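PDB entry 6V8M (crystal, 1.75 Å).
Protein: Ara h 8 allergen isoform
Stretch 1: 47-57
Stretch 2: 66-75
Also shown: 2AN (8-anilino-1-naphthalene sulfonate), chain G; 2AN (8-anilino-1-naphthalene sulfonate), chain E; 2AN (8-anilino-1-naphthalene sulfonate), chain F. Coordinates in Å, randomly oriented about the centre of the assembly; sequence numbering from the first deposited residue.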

ATOM      1  N   ASN A  47     -15.543  -7.864   2.312  1.00 49.40           N
ATOM      2  CA  ASN A  47     -15.183  -9.210   2.822  1.00 53.67           C
ATOM      3  C   ASN A  47     -13.661  -9.393   2.761  1.00 50.81           C
ATOM      4  O   ASN A  47     -13.174 -10.413   3.252  1.00 52.03           O
ATOM      5  CB  ASN A  47     -15.914 -10.264   1.962  1.00 59.48           C
ATOM      6  CG  ASN A  47     -15.664 -10.130   0.455  1.00 62.06           C
ATOM      7  OD1 ASN A  47     -15.172  -9.111  -0.041  1.00 59.68           O
ATOM      8  ND2 ASN A  47     -16.018 -11.151  -0.311  1.00 65.64           N
ATOM      9  N   GLY A  48     -12.917  -8.443   2.183  1.00 46.16           N
ATOM     10  CA  GLY A  48     -11.482  -8.594   1.879  1.00 45.08           C
ATOM     11  C   GLY A  48     -11.212  -8.949   0.421  1.00 44.45           C
ATOM     12  O   GLY A  48     -10.022  -9.063   0.084  1.00 43.58           O
ATOM     13  N   GLY A  49     -12.256  -9.142  -0.401  1.00 46.34           N
ATOM     14  CA  GLY A  49     -12.121  -9.384  -1.855  1.00 44.42           C
ATOM     15  C   GLY A  49     -12.210  -8.089  -2.652  1.00 41.20           C
ATOM     16  O   GLY A  49     -12.320  -7.009  -2.077  1.00 40.29           O
ATOM     17  N   PRO A  50     -12.169  -8.138  -4.005  1.00 42.18           N
ATOM     18  CA  PRO A  50     -12.265  -6.934  -4.827  1.00 42.59           C
ATOM     19  C   PRO A  50     -13.512  -6.112  -4.479  1.00 43.04           C
ATOM     20  O   PRO A  50     -14.560  -6.700  -4.235  1.00 41.12           O
ATOM     21  CB  PRO A  50     -12.357  -7.448  -6.269  1.00 45.36           C
ATOM     22  CG  PRO A  50     -11.740  -8.799  -6.209  1.00 43.81           C
ATOM     23  CD  PRO A  50     -12.049  -9.347  -4.830  1.00 44.70           C
ATOM     24  N   GLY A  51     -13.360  -4.785  -4.438  1.00 41.31           N
ATOM     25  CA  GLY A  51     -14.452  -3.860  -4.071  1.00 41.97           C
ATOM     26  C   GLY A  51     -14.446  -3.512  -2.587  1.00 39.75           C
ATOM     27  O   GLY A  51     -15.198  -2.622  -2.218  1.00 39.39           O
ATOM     28  N   THR A  52     -13.677  -4.226  -1.754  1.00 38.37           N
ATOM     29  CA  THR A  52     -13.572  -3.961  -0.294  1.00 37.56           C
ATOM     30  C   THR A  52     -13.062  -2.531  -0.107  1.00 35.02           C
ATOM     31  O   THR A  52     -12.095  -2.123  -0.814  1.00 34.94           O
ATOM     32  CB  THR A  52     -12.672  -4.973   0.421  1.00 37.86           C
ATOM     33  OG1 THR A  52     -13.290  -6.256   0.307  1.00 39.88           O
ATOM     34  CG2 THR A  52     -12.429  -4.599   1.871  1.00 38.26           C
ATOM     35  N   VAL A  53     -13.708  -1.777   0.770  1.00 34.48           N
ATOM     36  CA  VAL A  53     -13.290  -0.394   1.118  1.00 34.52           C
ATOM     37  C   VAL A  53     -12.831  -0.384   2.564  1.00 34.21           C
ATOM     38  O   VAL A  53     -13.568  -0.888   3.425  1.00 35.20           O
ATOM     39  CB  VAL A  53     -14.416   0.624   0.861  1.00 37.51           C
ATOM     40  CG1 VAL A  53     -13.987   2.033   1.261  1.00 37.31           C
ATOM     41  CG2 VAL A  53     -14.808   0.572  -0.610  1.00 39.18           C
ATOM     42  N   LYS A  54     -11.666   0.203   2.798  1.00 34.20           N
ATOM     43  CA  LYS A  54     -11.089   0.307   4.147  1.00 35.74           C
ATOM     44  C   LYS A  54     -10.883   1.768   4.509  1.00 35.13           C
ATOM     45  O   LYS A  54     -10.540   2.604   3.646  1.00 33.83           O
ATOM     46  CB  LYS A  54      -9.726  -0.380   4.266  1.00 37.72           C
ATOM     47  CG  LYS A  54      -9.594  -1.698   3.521  1.00 41.90           C
ATOM     48  CD  LYS A  54      -8.208  -2.284   3.643  1.00 45.24           C
ATOM     49  CE  LYS A  54      -8.002  -3.506   2.781  1.00 47.72           C
ATOM     50  NZ  LYS A  54      -6.593  -3.974   2.845  1.00 47.80           N
ATOM     51  N   LYS A  55     -10.988   2.030   5.788  1.00 33.32           N
ATOM     52  CA  LYS A  55     -10.656   3.354   6.343  1.00 33.81           C
ATOM     53  C   LYS A  55      -9.360   3.185   7.132  1.00 33.56           C
ATOM     54  O   LYS A  55      -9.340   2.385   8.092  1.00 34.17           O
ATOM     55  CB  LYS A  55     -11.786   3.856   7.222  1.00 35.63           C
ATOM     56  CG  LYS A  55     -11.597   5.264   7.748  1.00 37.85           C
ATOM     57  CD  LYS A  55     -12.691   5.641   8.728  1.00 41.93           C
ATOM     58  CE  LYS A  55     -12.545   7.088   9.132  1.00 45.83           C
ATOM     59  NZ  LYS A  55     -13.211   7.382  10.422  1.00 50.77           N
ATOM     60  N   VAL A  56      -8.344   3.944   6.767  1.00 31.77           N
ATOM     61  CA  VAL A  56      -7.050   3.886   7.481  1.00 32.03           C
ATOM     62  C   VAL A  56      -6.894   5.169   8.282  1.00 33.31           C
ATOM     63  O   VAL A  56      -6.852   6.229   7.683  1.00 32.97           O
ATOM     64  CB  VAL A  56      -5.841   3.677   6.561  1.00 31.79           C
ATOM     65  CG1 VAL A  56      -4.594   3.684   7.419  1.00 33.30           C
ATOM     66  CG2 VAL A  56      -5.925   2.435   5.687  1.00 33.12           C
ATOM     67  N   THR A  57      -6.803   5.050   9.595  1.00 33.81           N
ATOM     68  CA  THR A  57      -6.671   6.199  10.520  1.00 33.93           C
ATOM     69  C   THR A  57      -5.236   6.257  11.053  1.00 35.21           C
ATOM     70  O   THR A  57      -4.745   5.246  11.549  1.00 34.77           O
ATOM     71  CB  THR A  57      -7.698   6.133  11.661  1.00 36.44           C
ATOM     72  OG1 THR A  57      -8.998   6.161  11.058  1.00 37.98           O
ATOM     73  CG2 THR A  57      -7.558   7.306  12.600  1.00 38.18           C
TER
HETATM   74  C1  2AN G 205     -16.379   5.824   8.128  0.75 61.16           C
HETATM   75  C2  2AN G 205     -16.345   5.311   6.871  0.75 60.66           C
HETATM   76  C3  2AN G 205     -16.006   6.107   5.765  0.75 59.33           C
HETATM   77  C4  2AN G 205     -15.739   7.427   5.929  0.75 58.29           C
HETATM   78  C5  2AN G 205     -15.775   8.018   7.215  0.75 58.30           C
HETATM   79  C6  2AN G 205     -15.493   9.392   7.389  0.75 59.71           C
HETATM   80  C7  2AN G 205     -15.531   9.966   8.613  0.75 62.40           C
HETATM   81  C8  2AN G 205     -15.831   9.199   9.751  0.75 61.90           C
HETATM   82  N   2AN G 205     -16.734   5.029   9.238  0.75 66.64           N
HETATM   83  S   2AN G 205     -16.451   6.992  11.127  0.75 71.40           S
HETATM   84  C9  2AN G 205     -16.121   7.866   9.633  0.75 64.27           C
HETATM   85  C10 2AN G 205     -16.100   7.218   8.349  0.75 59.17           C
HETATM   86  C11 2AN G 205     -16.568   3.649   9.446  0.75 72.10           C
HETATM   87  C12 2AN G 205     -17.589   2.770   9.109  0.75 74.12           C
HETATM   88  C13 2AN G 205     -17.439   1.411   9.334  0.75 74.88           C
HETATM   89  C14 2AN G 205     -16.288   0.922   9.908  0.75 74.82           C
HETATM   90  C15 2AN G 205     -15.280   1.790  10.259  0.75 75.25           C
HETATM   91  C16 2AN G 205     -15.414   3.151  10.039  0.75 74.57           C
HETATM   92  O1  2AN G 205     -16.158   7.998  12.293  0.75 69.47           O
HETATM   93  O2  2AN G 205     -15.483   5.948  11.257  0.75 72.90           O
HETATM   94  O3  2AN G 205     -17.842   6.657  11.169  0.75 73.05           O
HETATM   95  C1  2AN E 203      -1.522   7.223   3.368  1.00 43.22           C
HETATM   96  C2  2AN E 203      -1.489   8.494   2.863  1.00 41.00           C
HETATM   97  C3  2AN E 203      -0.811   8.791   1.679  1.00 40.43           C
HETATM   98  C4  2AN E 203      -0.077   7.827   1.077  1.00 44.68           C
HETATM   99  C5  2AN E 203      -0.069   6.498   1.555  1.00 41.33           C
HETATM  100  C6  2AN E 203       0.674   5.510   0.872  1.00 39.41           C
HETATM  101  C7  2AN E 203       0.711   4.246   1.299  1.00 39.76           C
HETATM  102  C8  2AN E 203      -0.041   3.849   2.411  1.00 43.15           C
HETATM  103  N   2AN E 203      -2.127   6.966   4.607  1.00 44.42           N
HETATM  104  S   2AN E 203      -1.783   4.054   4.379  1.00 44.78           S
HETATM  105  C9  2AN E 203      -0.740   4.767   3.142  1.00 38.82           C
HETATM  106  C10 2AN E 203      -0.800   6.148   2.730  1.00 39.91           C
HETATM  107  C11 2AN E 203      -2.553   7.897   5.578  1.00 39.37           C
HETATM  108  C12 2AN E 203      -3.593   7.485   6.404  1.00 37.88           C
HETATM  109  C13 2AN E 203      -4.117   8.356   7.345  1.00 37.26           C
HETATM  110  C14 2AN E 203      -3.604   9.625   7.486  1.00 37.14           C
HETATM  111  C15 2AN E 203      -2.569  10.039   6.678  1.00 39.64           C
HETATM  112  C16 2AN E 203      -2.041   9.183   5.724  1.00 41.78           C
HETATM  113  O1  2AN E 203      -3.084   4.617   4.166  1.00 43.92           O
HETATM  114  O2  2AN E 203      -1.706   2.627   4.266  1.00 46.93           O
HETATM  115  O3  2AN E 203      -1.302   4.492   5.774  1.00 41.37           O
HETATM  116  C1  2AN F 204     -14.235  11.446   0.172  1.00 53.63           C
HETATM  117  C2  2AN F 204     -14.943  10.422   0.709  1.00 49.06           C
HETATM  118  C3  2AN F 204     -15.121  10.297   2.090  1.00 50.02           C
HETATM  119  C4  2AN F 204     -14.564  11.206   2.924  1.00 48.10           C
HETATM  120  C5  2AN F 204     -13.805  12.287   2.426  1.00 48.72           C
HETATM  121  C6  2AN F 204     -13.232  13.211   3.330  1.00 50.22           C
HETATM  122  C7  2AN F 204     -12.492  14.247   2.894  1.00 53.26           C
HETATM  123  C8  2AN F 204     -12.282  14.433   1.521  1.00 54.69           C
HETATM  124  N   2AN F 204     -14.089  11.452  -1.239  1.00 65.29           N
HETATM  125  S   2AN F 204     -12.478  13.963  -1.079  1.00 66.26           S
HETATM  126  C9  2AN F 204     -12.812  13.565   0.604  1.00 54.62           C
HETATM  127  C10 2AN F 204     -13.610  12.440   1.017  1.00 51.50           C
HETATM  128  C11 2AN F 204     -14.179  10.247  -1.995  1.00 74.69           C
HETATM  129  C12 2AN F 204     -15.346   9.911  -2.677  1.00 78.21           C
HETATM  130  C13 2AN F 204     -15.434   8.718  -3.379  1.00 77.01           C
HETATM  131  C14 2AN F 204     -14.374   7.842  -3.402  1.00 77.58           C
HETATM  132  C15 2AN F 204     -13.224   8.151  -2.714  1.00 75.05           C
HETATM  133  C16 2AN F 204     -13.125   9.340  -2.007  1.00 74.77           C
HETATM  134  O1  2AN F 204     -11.750  12.734  -1.712  1.00 55.72           O
HETATM  135  O2  2AN F 204     -11.587  15.078  -1.074  1.00 62.05           O
HETATM  136  O3  2AN F 204     -13.725  14.085  -1.766  1.00 71.87           O
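Stretch 2 66-75: YVLHKIDAID

Two antiparallel strands are held together by their backbones, but what each pairing accomplishes is decided by the side chains, which alternate between the two faces of the sheet. The Ara h 8 isoform gives a compact example. Residues 66-75 of stretch 2 form one strand, extended except at D72, whose psi of -39° breaks the pattern, and run against strand 53-57 of stretch 1 at 152° between their N-to-C directions, with the axes approaching to 4.6 Å. Together the two stretches bury 813 Å², and I71, H69 and V56 account for much of the cover.

The register is set by paired hydrogen bonds at every second residue. K54 faces H69, with K54 N to H69 O and H69 N to K54 O both 2.8 Å; V56 faces V67 in the same way, with V56 N to V67 O at 2.8 Å and V67 N to V56 O at 3.0 Å. Between and beyond these pairs the strands draw closer: the CA atoms of V53 and K70 are 4.5 Å apart, those of K55 and L68 4.7 Å, and those of T57 and Y66 4.3 Å. Here CA-H groups approach carbonyl oxygens, as where Y66 CA lies 3.1 Å from V56 O.

I71 has the largest covered area, 99 Å², and sits where a type II turn from G49 to T52 leads into the strand of stretch 1. Its backbone is bonded on both polar atoms: I71 N reaches T52 O at 2.9 Å, and G51 N reaches I71 O at 2.8 Å. Its side chain, with chi1 m and chi2 t, points toward stretch 1 and fills the space beside the turn. There CD1 of I71 meets G48 O at 3.4 Å and T52 CB at 3.7 Å, while CE of K54 approaches the same CD1 to 4.0 Å. The positive phi angles of G48 and G51 suit glycine, since a CB on either would jam against the preceding carbonyl oxygen. Farther along, I74 CG2 packs against P50 CD at 3.9 Å.

H69, covered over 83 Å², shares its face of the sheet with K54, V56 and V67. V56 CG2 lies over one face of the imidazole, 3.8 Å from the ring centroid, a CH-pi contact between diagonal neighbours. The ring edge remains free for polar partners: H69 NE2 donates to O1 of the chain E anilinonaphthalene sulfonate at 2.9 Å, and H69 ND1 is 2.6 Å from a water oxygen. That water also accepts a weak hydrogen bond from K54 NZ at 3.4 Å, linking the two paired residues.

The other face repeats the diagonal theme. K55, extended with all four chi angles t, reaches across Y66, placing CE 3.7 Å and NZ 4.5 Å from the ring centroid, over the face; the first contact is CH-pi, the second cation-pi. Its ammonium continues to O2 of the chain G ligand, 2.8 Å from K55 NZ. Backbone pairing thus fixes the register, and diagonal packing builds upon it.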

ATOM      1  N   TYR A  66      -7.559  10.463   8.293  1.00 35.42           N
ATOM      2  CA  TYR A  66      -7.800   9.153   7.646  1.00 35.25           C
ATOM      3  C   TYR A  66      -7.757   9.296   6.143  1.00 33.11           C
ATOM      4  O   TYR A  66      -7.942  10.376   5.588  1.00 35.11           O
ATOM      5  CB  TYR A  66      -9.119   8.548   8.136  1.00 35.49           C
ATOM      6  CG  TYR A  66     -10.329   9.359   7.725  1.00 36.84           C
ATOM      7  CD1 TYR A  66     -10.955   9.121   6.524  1.00 36.89           C
ATOM      8  CD2 TYR A  66     -10.820  10.394   8.509  1.00 41.96           C
ATOM      9  CE1 TYR A  66     -12.037   9.867   6.091  1.00 39.04           C
ATOM     10  CE2 TYR A  66     -11.909  11.156   8.096  1.00 44.27           C
ATOM     11  CZ  TYR A  66     -12.524  10.885   6.885  1.00 42.32           C
ATOM     12  OH  TYR A  66     -13.579  11.621   6.427  1.00 45.74           O
ATOM     13  N   VAL A  67      -7.532   8.159   5.496  1.00 32.22           N
ATOM     14  CA  VAL A  67      -7.692   7.992   4.035  1.00 31.99           C
ATOM     15  C   VAL A  67      -8.507   6.721   3.801  1.00 31.11           C
ATOM     16  O   VAL A  67      -8.626   5.901   4.724  1.00 31.40           O
ATOM     17  CB  VAL A  67      -6.347   7.950   3.290  1.00 33.34           C
ATOM     18  CG1 VAL A  67      -5.496   9.168   3.595  1.00 35.56           C
ATOM     19  CG2 VAL A  67      -5.600   6.670   3.616  1.00 34.51           C
ATOM     20  N   LEU A  68      -9.039   6.573   2.595  1.00 31.34           N
ATOM     21  CA  LEU A  68      -9.822   5.387   2.208  1.00 32.61           C
ATOM     22  C   LEU A  68      -9.005   4.579   1.210  1.00 31.65           C
ATOM     23  O   LEU A  68      -8.280   5.167   0.378  1.00 31.99           O
ATOM     24  CB  LEU A  68     -11.187   5.791   1.640  1.00 34.50           C
ATOM     25  CG  LEU A  68     -12.112   6.601   2.568  1.00 35.87           C
ATOM     26  CD1 LEU A  68     -13.442   6.814   1.874  1.00 40.22           C
ATOM     27  CD2 LEU A  68     -12.331   5.914   3.906  1.00 35.72           C
ATOM     28  N   HIS A  69      -9.075   3.262   1.334  1.00 32.63           N
ATOM     29  CA  HIS A  69      -8.461   2.319   0.375  1.00 33.21           C
ATOM     30  C   HIS A  69      -9.565   1.508  -0.283  1.00 33.94           C
ATOM     31  O   HIS A  69     -10.489   1.100   0.423  1.00 37.21           O
ATOM     32  CB  HIS A  69      -7.551   1.307   1.071  1.00 36.18           C
ATOM     33  CG  HIS A  69      -6.258   1.809   1.557  1.00 38.61           C
ATOM     34  ND1 HIS A  69      -5.160   0.988   1.643  1.00 39.21           N
ATOM     35  CD2 HIS A  69      -5.903   3.008   2.079  1.00 38.39           C
ATOM     36  CE1 HIS A  69      -4.172   1.664   2.193  1.00 39.97           C
ATOM     37  NE2 HIS A  69      -4.595   2.904   2.442  1.00 37.92           N
ATOM     38  N   LYS A  70      -9.432   1.206  -1.565  1.00 32.61           N
ATOM     39  CA  LYS A  70     -10.328   0.232  -2.219  1.00 34.38           C
ATOM     40  C   LYS A  70      -9.489  -0.890  -2.838  1.00 34.21           C
ATOM     41  O   LYS A  70      -8.516  -0.587  -3.524  1.00 33.53           O
ATOM     42  CB  LYS A  70     -11.145   0.933  -3.296  1.00 38.01           C
ATOM     43  CG  LYS A  70     -12.165   0.048  -3.999  1.00 43.59           C
ATOM     44  CD  LYS A  70     -12.662   0.675  -5.269  1.00 50.61           C
ATOM     45  CE  LYS A  70     -13.865  -0.015  -5.871  1.00 58.29           C
ATOM     46  NZ  LYS A  70     -14.063   0.426  -7.276  1.00 62.50           N
ATOM     47  N   ILE A  71      -9.862  -2.140  -2.613  1.00 33.59           N
ATOM     48  CA  ILE A  71      -9.212  -3.303  -3.276  1.00 33.75           C
ATOM     49  C   ILE A  71      -9.704  -3.364  -4.719  1.00 35.84           C
ATOM     50  O   ILE A  71     -10.924  -3.549  -4.955  1.00 35.77           O
ATOM     51  CB  ILE A  71      -9.477  -4.633  -2.541  1.00 34.19           C
ATOM     52  CG1 ILE A  71      -9.062  -4.526  -1.082  1.00 34.17           C
ATOM     53  CG2 ILE A  71      -8.756  -5.767  -3.249  1.00 34.52           C
ATOM     54  CD1 ILE A  71      -9.174  -5.809  -0.302  1.00 33.32           C
ATOM     55  N   ASP A  72      -8.777  -3.252  -5.663  1.00 34.57           N
ATOM     56  CA  ASP A  72      -9.095  -3.372  -7.110  1.00 36.34           C
ATOM     57  C   ASP A  72      -8.944  -4.834  -7.558  1.00 37.77           C
ATOM     58  O   ASP A  72      -9.813  -5.342  -8.335  1.00 41.29           O
ATOM     59  CB  ASP A  72      -8.238  -2.417  -7.945  1.00 37.17           C
ATOM     60  CG  ASP A  72      -8.371  -0.952  -7.555  1.00 39.78           C
ATOM     61  OD1 ASP A  72      -9.521  -0.457  -7.487  1.00 42.47           O
ATOM     62  OD2 ASP A  72      -7.332  -0.304  -7.345  1.00 37.30           O
ATOM     63  N   ALA A  73      -7.937  -5.535  -7.069  1.00 35.64           N
ATOM     64  CA  ALA A  73      -7.731  -6.955  -7.406  1.00 36.78           C
ATOM     65  C   ALA A  73      -6.937  -7.610  -6.296  1.00 37.24           C
ATOM     66  O   ALA A  73      -6.056  -6.948  -5.717  1.00 36.97           O
ATOM     67  CB  ALA A  73      -7.031  -7.109  -8.745  1.00 37.46           C
ATOM     68  N   ILE A  74      -7.237  -8.871  -6.016  1.00 36.65           N
ATOM     69  CA  ILE A  74      -6.443  -9.636  -5.026  1.00 36.73           C
ATOM     70  C   ILE A  74      -6.467 -11.108  -5.432  1.00 37.63           C
ATOM     71  O   ILE A  74      -7.565 -11.622  -5.733  1.00 37.17           O
ATOM     72  CB  ILE A  74      -6.938  -9.387  -3.592  1.00 38.35           C
ATOM     73  CG1 ILE A  74      -6.080 -10.144  -2.581  1.00 38.90           C
ATOM     74  CG2 ILE A  74      -8.422  -9.707  -3.419  1.00 40.16           C
ATOM     75  CD1 ILE A  74      -6.376  -9.763  -1.143  1.00 39.21           C
ATOM     76  N   ASP A  75      -5.289 -11.722  -5.506  1.00 37.44           N
ATOM     77  CA  ASP A  75      -5.169 -13.134  -5.934  1.00 39.30           C
ATOM     78  C   ASP A  75      -3.954 -13.755  -5.251  1.00 37.68           C
ATOM     79  O   ASP A  75      -2.820 -13.378  -5.598  1.00 36.31           O
ATOM     80  CB  ASP A  75      -5.127 -13.261  -7.459  1.00 43.30           C
ATOM     81  CG  ASP A  75      -5.210 -14.713  -7.909  1.00 46.30           C
ATOM     82  OD1 ASP A  75      -6.285 -15.318  -7.796  1.00 53.02           O
ATOM     83  OD2 ASP A  75      -4.169 -15.265  -8.243  1.00 50.66           O
TER
HETATM   84  O   HOH W   1      -4.942  -1.586   1.110  1.00 47.23           O